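Local coordinates for protein thymidylate synthase thyX (Helicobacter pylori, PDB 3N3Y) that probably catalyses the reductive methylation of dUMP to dTMP, using FAD, NADPH and methylenetetrahydrofolate, as a homotetramer, at residues 93-107 with 138-152. Numbering follows the deposited sequence.
Sequences SRYTLRELKEVESFL and ENLRVLLSEHNIKND. With UMP (2'-deoxyuridine 5'-monophosphate), chain G.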
loop_
_atom_site.group_PDB
_atom_site.type_symbol
_atom_site.label_atom_id
_atom_site.label_comp_id
_atom_site.label_asym_id
_atom_site.label_seq_id
_atom_site.Cartn_x
_atom_site.Cartn_y
_atom_site.Cartn_z
ATOM N N SER A 93 -20.875 -14.217 2.491
ATOM C CA SER A 93 -21.606 -15.472 2.448
ATOM C C SER A 93 -21.747 -16.092 3.850
ATOM O O SER A 93 -22.725 -16.782 4.126
ATOM C CB SER A 93 -20.936 -16.467 1.490
ATOM O OG SER A 93 -19.739 -16.978 2.054
ATOM N N ARG A 94 -20.770 -15.857 4.724
ATOM C CA ARG A 94 -20.851 -16.368 6.092
ATOM C C ARG A 94 -22.089 -15.835 6.831
ATOM O O ARG A 94 -22.567 -16.457 7.777
ATOM C CB ARG A 94 -19.592 -16.012 6.898
ATOM C CG ARG A 94 -18.275 -16.547 6.334
ATOM C CD ARG A 94 -17.102 -16.158 7.239
ATOM N NE ARG A 94 -17.169 -16.826 8.542
ATOM C CZ ARG A 94 -16.682 -16.319 9.673
ATOM N NH1 ARG A 94 -16.086 -15.133 9.675
ATOM N NH2 ARG A 94 -16.789 -16.997 10.807
ATOM N N TYR A 95 -22.609 -14.687 6.415
ATOM C CA TYR A 95 -23.730 -14.095 7.137
ATOM C C TYR A 95 -24.994 -13.844 6.322
ATOM O O TYR A 95 -25.965 -13.325 6.852
ATOM C CB TYR A 95 -23.277 -12.832 7.890
ATOM C CG TYR A 95 -22.423 -13.206 9.087
ATOM C CD1 TYR A 95 -23.005 -13.789 10.220
ATOM C CD2 TYR A 95 -21.038 -13.033 9.071
ATOM C CE1 TYR A 95 -22.238 -14.165 11.316
ATOM C CE2 TYR A 95 -20.256 -13.402 10.164
ATOM C CZ TYR A 95 -20.863 -13.970 11.283
ATOM O OH TYR A 95 -20.101 -14.342 12.369
ATOM N N THR A 96 -24.997 -14.228 5.051
ATOM C CA THR A 96 -26.152 -13.954 4.206
ATOM C C THR A 96 -26.707 -15.184 3.478
ATOM O O THR A 96 -27.695 -15.074 2.745
ATOM C CB THR A 96 -25.812 -12.920 3.128
ATOM O OG1 THR A 96 -24.775 -13.453 2.302
ATOM C CG2 THR A 96 -25.357 -11.591 3.746
ATOM N N LEU A 97 -26.064 -16.338 3.647
ATOM C CA LEU A 97 -26.445 -17.541 2.892
ATOM C C LEU A 97 -27.870 -18.006 3.177
ATOM O O LEU A 97 -28.497 -18.645 2.339
ATOM C CB LEU A 97 -25.453 -18.691 3.124
ATOM C CG LEU A 97 -24.367 -18.813 2.046
ATOM C CD1 LEU A 97 -23.514 -20.082 2.223
ATOM C CD2 LEU A 97 -24.983 -18.770 0.644
ATOM N N ARG A 98 -28.376 -17.680 4.361
ATOM C CA ARG A 98 -29.741 -18.030 4.750
ATOM C C ARG A 98 -30.814 -17.460 3.797
ATOM O O ARG A 98 -31.982 -17.870 3.829
ATOM C CB ARG A 98 -29.990 -17.577 6.185
ATOM C CG ARG A 98 -29.912 -18.685 7.223
ATOM C CD ARG A 98 -31.318 -18.918 7.749
ATOM N NE ARG A 98 -32.091 -17.670 7.685
ATOM C CZ ARG A 98 -33.419 -17.597 7.586
ATOM N NH1 ARG A 98 -34.149 -18.706 7.542
ATOM N NH2 ARG A 98 -34.017 -16.408 7.529
ATOM N N GLU A 99 -30.410 -16.522 2.944
ATOM C CA GLU A 99 -31.278 -16.043 1.871
ATOM C C GLU A 99 -31.857 -17.190 1.022
ATOM O O GLU A 99 -32.904 -17.030 0.384
ATOM C CB GLU A 99 -30.517 -15.060 0.973
ATOM C CG GLU A 99 -29.422 -15.705 0.108
ATOM C CD GLU A 99 -28.493 -14.674 -0.529
ATOM O OE1 GLU A 99 -28.792 -13.461 -0.419
ATOM O OE2 GLU A 99 -27.469 -15.071 -1.142
ATOM N N LEU A 100 -31.166 -18.331 1.004
ATOM C CA LEU A 100 -31.580 -19.502 0.209
ATOM C C LEU A 100 -32.605 -20.382 0.931
ATOM O O LEU A 100 -33.314 -21.172 0.309
ATOM C CB LEU A 100 -30.372 -20.374 -0.163
ATOM C CG LEU A 100 -29.395 -19.909 -1.240
ATOM C CD1 LEU A 100 -28.348 -20.988 -1.514
ATOM C CD2 LEU A 100 -30.132 -19.547 -2.523
ATOM N N LYS A 101 -32.652 -20.257 2.249
ATOM C CA LYS A 101 -33.572 -21.021 3.073
ATOM C C LYS A 101 -35.001 -20.836 2.578
ATOM O O LYS A 101 -35.828 -21.744 2.662
ATOM C CB LYS A 101 -33.463 -20.540 4.520
ATOM C CG LYS A 101 -34.381 -21.244 5.489
ATOM C CD LYS A 101 -33.739 -22.493 6.039
ATOM C CE LYS A 101 -34.561 -23.024 7.199
ATOM N NZ LYS A 101 -34.798 -21.942 8.197
ATOM N N GLU A 102 -35.270 -19.660 2.027
ATOM C CA GLU A 102 -36.631 -19.236 1.750
ATOM C C GLU A 102 -37.142 -19.543 0.342
ATOM O O GLU A 102 -38.304 -19.290 0.044
ATOM C CB GLU A 102 -36.760 -17.735 2.045
ATOM C CG GLU A 102 -36.734 -17.394 3.547
ATOM C CD GLU A 102 -35.577 -16.472 3.962
ATOM O OE1 GLU A 102 -35.438 -15.367 3.384
ATOM O OE2 GLU A 102 -34.820 -16.849 4.888
ATOM N N VAL A 103 -36.299 -20.089 -0.527
ATOM C CA VAL A 103 -36.698 -20.271 -1.928
ATOM C C VAL A 103 -37.042 -21.714 -2.302
ATOM O O VAL A 103 -36.586 -22.660 -1.650
ATOM C CB VAL A 103 -35.619 -19.748 -2.894
ATOM C CG1 VAL A 103 -35.038 -18.428 -2.379
ATOM C CG2 VAL A 103 -34.530 -20.785 -3.074
ATOM N N GLU A 104 -37.843 -21.868 -3.360
ATOM C CA GLU A 104 -38.287 -23.179 -3.844
ATOM C C GLU A 104 -37.200 -23.866 -4.646
ATOM O O GLU A 104 -36.331 -23.201 -5.209
ATOM C CB GLU A 104 -39.534 -23.064 -4.739
ATOM C CG GLU A 104 -40.677 -22.263 -4.153
ATOM C CD GLU A 104 -40.913 -22.579 -2.688
ATOM O OE1 GLU A 104 -40.915 -23.782 -2.327
ATOM O OE2 GLU A 104 -41.093 -21.620 -1.899
ATOM N N SER A 105 -37.279 -25.196 -4.714
ATOM C CA SER A 105 -36.314 -26.003 -5.455
ATOM C C SER A 105 -36.110 -25.485 -6.872
ATOM O O SER A 105 -37.029 -24.937 -7.469
ATOM C CB SER A 105 -36.765 -27.464 -5.508
ATOM O OG SER A 105 -35.953 -28.199 -6.405
ATOM N N PHE A 106 -34.902 -25.659 -7.402
ATOM C CA PHE A 106 -34.609 -25.286 -8.789
ATOM C C PHE A 106 -34.658 -26.503 -9.728
ATOM O O PHE A 106 -34.400 -26.383 -10.927
ATOM C CB PHE A 106 -33.249 -24.588 -8.885
ATOM C CG PHE A 106 -33.145 -23.332 -8.051
ATOM C CD1 PHE A 106 -33.668 -22.132 -8.513
ATOM C CD2 PHE A 106 -32.531 -23.354 -6.807
ATOM C CE1 PHE A 106 -33.583 -20.979 -7.750
ATOM C CE2 PHE A 106 -32.445 -22.205 -6.039
ATOM C CZ PHE A 106 -32.974 -21.016 -6.516
ATOM N N LEU A 107 -34.968 -27.673 -9.169
ATOM C CA LEU A 107 -35.164 -28.889 -9.957
ATOM C C LEU A 107 -36.660 -29.163 -10.127
ATOM O O LEU A 107 -37.446 -28.911 -9.218
ATOM C CB LEU A 107 -34.489 -30.087 -9.289
ATOM C CG LEU A 107 -32.999 -29.916 -8.993
ATOM C CD1 LEU A 107 -32.422 -31.155 -8.292
ATOM C CD2 LEU A 107 -32.232 -29.601 -10.269
ATOM N N GLU A 138 -28.650 -25.926 -6.158
ATOM C CA GLU A 138 -29.693 -26.757 -5.561
ATOM C C GLU A 138 -29.164 -27.552 -4.357
ATOM O O GLU A 138 -29.772 -27.531 -3.299
ATOM C CB GLU A 138 -30.356 -27.671 -6.609
ATOM C CG GLU A 138 -31.460 -28.577 -6.048
ATOM C CD GLU A 138 -32.671 -27.808 -5.491
ATOM O OE1 GLU A 138 -32.815 -26.596 -5.775
ATOM O OE2 GLU A 138 -33.488 -28.428 -4.776
ATOM N N ASN A 139 -28.030 -28.233 -4.506
ATOM C CA ASN A 139 -27.413 -28.890 -3.349
ATOM C C ASN A 139 -27.154 -27.939 -2.179
ATOM O O ASN A 139 -27.377 -28.304 -1.020
ATOM C CB ASN A 139 -26.138 -29.628 -3.739
ATOM C CG ASN A 139 -26.430 -30.899 -4.518
ATOM O OD1 ASN A 139 -25.610 -31.383 -5.301
ATOM N ND2 ASN A 139 -27.610 -31.431 -4.314
ATOM N N LEU A 140 -26.691 -26.726 -2.490
ATOM C CA LEU A 140 -26.450 -25.698 -1.480
ATOM C C LEU A 140 -27.754 -25.342 -0.775
ATOM O O LEU A 140 -27.799 -25.226 0.448
ATOM C CB LEU A 140 -25.867 -24.437 -2.130
ATOM C CG LEU A 140 -25.429 -23.283 -1.210
ATOM C CD1 LEU A 140 -24.375 -23.764 -0.229
ATOM C CD2 LEU A 140 -24.917 -22.069 -2.005
ATOM N N ARG A 141 -28.814 -25.168 -1.561
ATOM C CA ARG A 141 -30.131 -24.849 -1.015
ATOM C C ARG A 141 -30.592 -25.935 -0.049
ATOM O O ARG A 141 -31.040 -25.640 1.053
ATOM C CB ARG A 141 -31.177 -24.652 -2.118
ATOM C CG ARG A 141 -32.505 -24.160 -1.576
ATOM C CD ARG A 141 -33.652 -24.402 -2.520
ATOM N NE ARG A 141 -33.904 -25.822 -2.779
ATOM C CZ ARG A 141 -34.668 -26.606 -2.021
ATOM N NH1 ARG A 141 -35.248 -26.127 -0.928
ATOM N NH2 ARG A 141 -34.845 -27.877 -2.354
ATOM N N VAL A 142 -30.462 -27.190 -0.464
ATOM C CA VAL A 142 -30.800 -28.313 0.397
ATOM C C VAL A 142 -30.011 -28.328 1.727
ATOM O O VAL A 142 -30.596 -28.533 2.792
ATOM C CB VAL A 142 -30.671 -29.649 -0.362
ATOM C CG1 VAL A 142 -30.753 -30.840 0.591
ATOM C CG2 VAL A 142 -31.760 -29.744 -1.452
ATOM N N LEU A 143 -28.699 -28.096 1.676
ATOM C CA LEU A 143 -27.889 -28.096 2.894
ATOM C C LEU A 143 -28.424 -27.102 3.903
ATOM O O LEU A 143 -28.529 -27.398 5.094
ATOM C CB LEU A 143 -26.431 -27.751 2.593
ATOM C CG LEU A 143 -25.648 -28.773 1.766
ATOM C CD1 LEU A 143 -24.292 -28.182 1.355
ATOM C CD2 LEU A 143 -25.482 -30.083 2.521
ATOM N N LEU A 144 -28.757 -25.918 3.407
ATOM C CA LEU A 144 -29.231 -24.824 4.239
ATOM C C LEU A 144 -30.672 -24.980 4.718
ATOM O O LEU A 144 -31.024 -24.506 5.802
ATOM C CB LEU A 144 -29.137 -23.514 3.455
ATOM C CG LEU A 144 -27.741 -23.049 3.070
ATOM C CD1 LEU A 144 -27.830 -21.962 2.022
ATOM C CD2 LEU A 144 -26.998 -22.567 4.297
ATOM N N SER A 145 -31.501 -25.627 3.900
ATOM C CA SER A 145 -32.946 -25.517 4.028
ATOM C C SER A 145 -33.583 -26.731 4.682
ATOM O O SER A 145 -34.555 -26.617 5.429
ATOM C CB SER A 145 -33.568 -25.291 2.653
ATOM O OG SER A 145 -34.942 -24.977 2.764
ATOM N N GLU A 146 -33.036 -27.901 4.397
ATOM C CA GLU A 146 -33.596 -29.125 4.922
ATOM C C GLU A 146 -32.770 -29.641 6.097
ATOM O O GLU A 146 -33.319 -30.111 7.087
ATOM C CB GLU A 146 -33.727 -30.157 3.796
ATOM C CG GLU A 146 -34.318 -29.539 2.516
ATOM C CD GLU A 146 -34.957 -30.567 1.576
ATOM O OE1 GLU A 146 -34.862 -31.782 1.871
ATOM O OE2 GLU A 146 -35.554 -30.155 0.545
ATOM N N HIS A 147 -31.452 -29.520 6.011
ATOM C CA HIS A 147 -30.590 -29.980 7.099
ATOM C C HIS A 147 -30.183 -28.850 8.051
ATOM O O HIS A 147 -29.547 -29.088 9.076
ATOM C CB HIS A 147 -29.351 -30.664 6.530
ATOM C CG HIS A 147 -29.662 -31.670 5.471
ATOM N ND1 HIS A 147 -30.186 -32.911 5.758
ATOM C CD2 HIS A 147 -29.527 -31.620 4.125
ATOM C CE1 HIS A 147 -30.361 -33.585 4.634
ATOM N NE2 HIS A 147 -29.968 -32.824 3.627
ATOM N N ASN A 148 -30.546 -27.623 7.706
ATOM C CA ASN A 148 -30.210 -26.474 8.534
ATOM C C ASN A 148 -28.745 -26.411 8.963
ATOM O O ASN A 148 -28.445 -26.129 10.125
ATOM C CB ASN A 148 -31.104 -26.439 9.768
ATOM C CG ASN A 148 -32.468 -25.860 9.475
ATOM O OD1 ASN A 148 -33.418 -26.586 9.151
ATOM N ND2 ASN A 148 -32.575 -24.537 9.578
ATOM N N ILE A 149 -27.834 -26.668 8.032
ATOM C CA ILE A 149 -26.408 -26.598 8.346
ATOM C C ILE A 149 -25.954 -25.132 8.378
ATOM O O ILE A 149 -26.471 -24.299 7.636
ATOM C CB ILE A 149 -25.583 -27.467 7.375
ATOM C CG1 ILE A 149 -26.022 -28.930 7.527
ATOM C CG2 ILE A 149 -24.068 -27.325 7.631
ATOM C CD1 ILE A 149 -25.825 -29.753 6.294
ATOM N N LYS A 150 -25.037 -24.819 9.285
ATOM C CA LYS A 150 -24.516 -23.464 9.433
ATOM C C LYS A 150 -23.877 -22.939 8.143
ATOM O O LYS A 150 -23.272 -23.702 7.383
ATOM C CB LYS A 150 -23.474 -23.436 10.550
ATOM C CG LYS A 150 -24.031 -23.685 11.939
ATOM C CD LYS A 150 -23.303 -22.775 12.926
ATOM C CE LYS A 150 -24.039 -22.653 14.245
ATOM N NZ LYS A 150 -23.531 -21.481 15.010
ATOM N N ASN A 151 -24.009 -21.636 7.917
ATOM C CA ASN A 151 -23.372 -20.958 6.785
ATOM C C ASN A 151 -21.883 -21.260 6.621
ATOM O O ASN A 151 -21.441 -21.555 5.513
ATOM C CB ASN A 151 -23.556 -19.455 6.893
ATOM C CG ASN A 151 -25.001 -19.025 6.712
ATOM O OD1 ASN A 151 -25.856 -19.813 6.285
ATOM N ND2 ASN A 151 -25.281 -17.758 7.020
ATOM N N ASP A 152 -21.127 -21.188 7.724
ATOM C CA ASP A 152 -19.678 -21.444 7.732
ATOM C C ASP A 152 -19.262 -22.800 7.149
ATOM O O ASP A 152 -18.129 -22.953 6.688
ATOM C CB ASP A 152 -19.092 -21.319 9.155
ATOM C CG ASP A 152 -18.768 -19.870 9.546
ATOM O OD1 ASP A 152 -19.168 -18.936 8.805
ATOM O OD2 ASP A 152 -18.109 -19.664 10.602
HETATM N N1 UMP G . -14.322 -11.760 4.375
HETATM C C2 UMP G . -13.163 -12.135 5.023
HETATM N N3 UMP G . -13.253 -12.836 6.212
HETATM C C4 UMP G . -14.498 -13.162 6.733
HETATM C C5 UMP G . -15.668 -12.781 6.075
HETATM C C6 UMP G . -15.558 -12.079 4.886
HETATM O O2 UMP G . -12.063 -11.840 4.540
HETATM O O4 UMP G . -14.561 -13.794 7.781
HETATM C "C1'" UMP G . -14.207 -11.044 3.102
HETATM C "C2'" UMP G . -13.764 -12.062 2.053
HETATM C "C3'" UMP G . -14.645 -11.752 0.858
HETATM C "C4'" UMP G . -15.888 -11.120 1.465
HETATM O "O3'" UMP G . -13.999 -10.805 0.043
HETATM O "O4'" UMP G . -15.470 -10.559 2.694
HETATM C "C5'" UMP G . -16.991 -12.154 1.733
HETATM O "O5'" UMP G . -16.397 -13.318 2.266
HETATM P P UMP G . -17.195 -14.608 2.796
HETATM O OP1 UMP G . -17.959 -15.124 1.617
HETATM O OP2 UMP G . -18.077 -14.253 3.972
HETATM O OP3 UMP G . -16.217 -15.627 3.281
HETATM O O HOH W 1 -20.996 -17.589 10.056
#
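R94 and D152 form a two-pronged salt bridge. R94 NE donates to D152 OD1 at 2.9 Å from above the carboxylate plane, while R94 NH2 reaches OD2 of D152 on its syn side at 3.0 Å, nearly straight (173°). A bend at chi3 (67°) turns the guanidinium side-on to the carboxylate. This two-point grip fixes its rotation and aims R94 NH1 at O4 of the dUMP base, 2.8 Å away; D152 thus probably acts as a second-shell residue that positions R94. N151 adds a hydrogen bond from ND2 to R94 O (3.1 Å), approaching from above the carbonyl plane, and a water links that oxygen to D152 OD1.

At the far end E138 accepts from the backbone N of F106 through OE1 (2.8 Å, 174°). Its other oxygen, OE2, lies 3.0 Å from S105 OG and takes NH2 of R141, whose guanidinium lies with one face against the S105 backbone. S105 OG also accepts from L107 N, making an ST turn.

Between these polar ends the packing is largely apolar: L100 CD1 sits 3.6 Å from L140 CD2 and also meets CD1 of L144, which also touches L97 O. K101 lies over the helix end, its O taking a weak bond from S145 OG.

The 93-107 segment, following strand 87-90, thereby runs along the end of helix 127-145 and the start of helix 151-154, while F106 also packs against helix 111-117 and the backbone O of K186 of the second subunit accepts from R94 NH1.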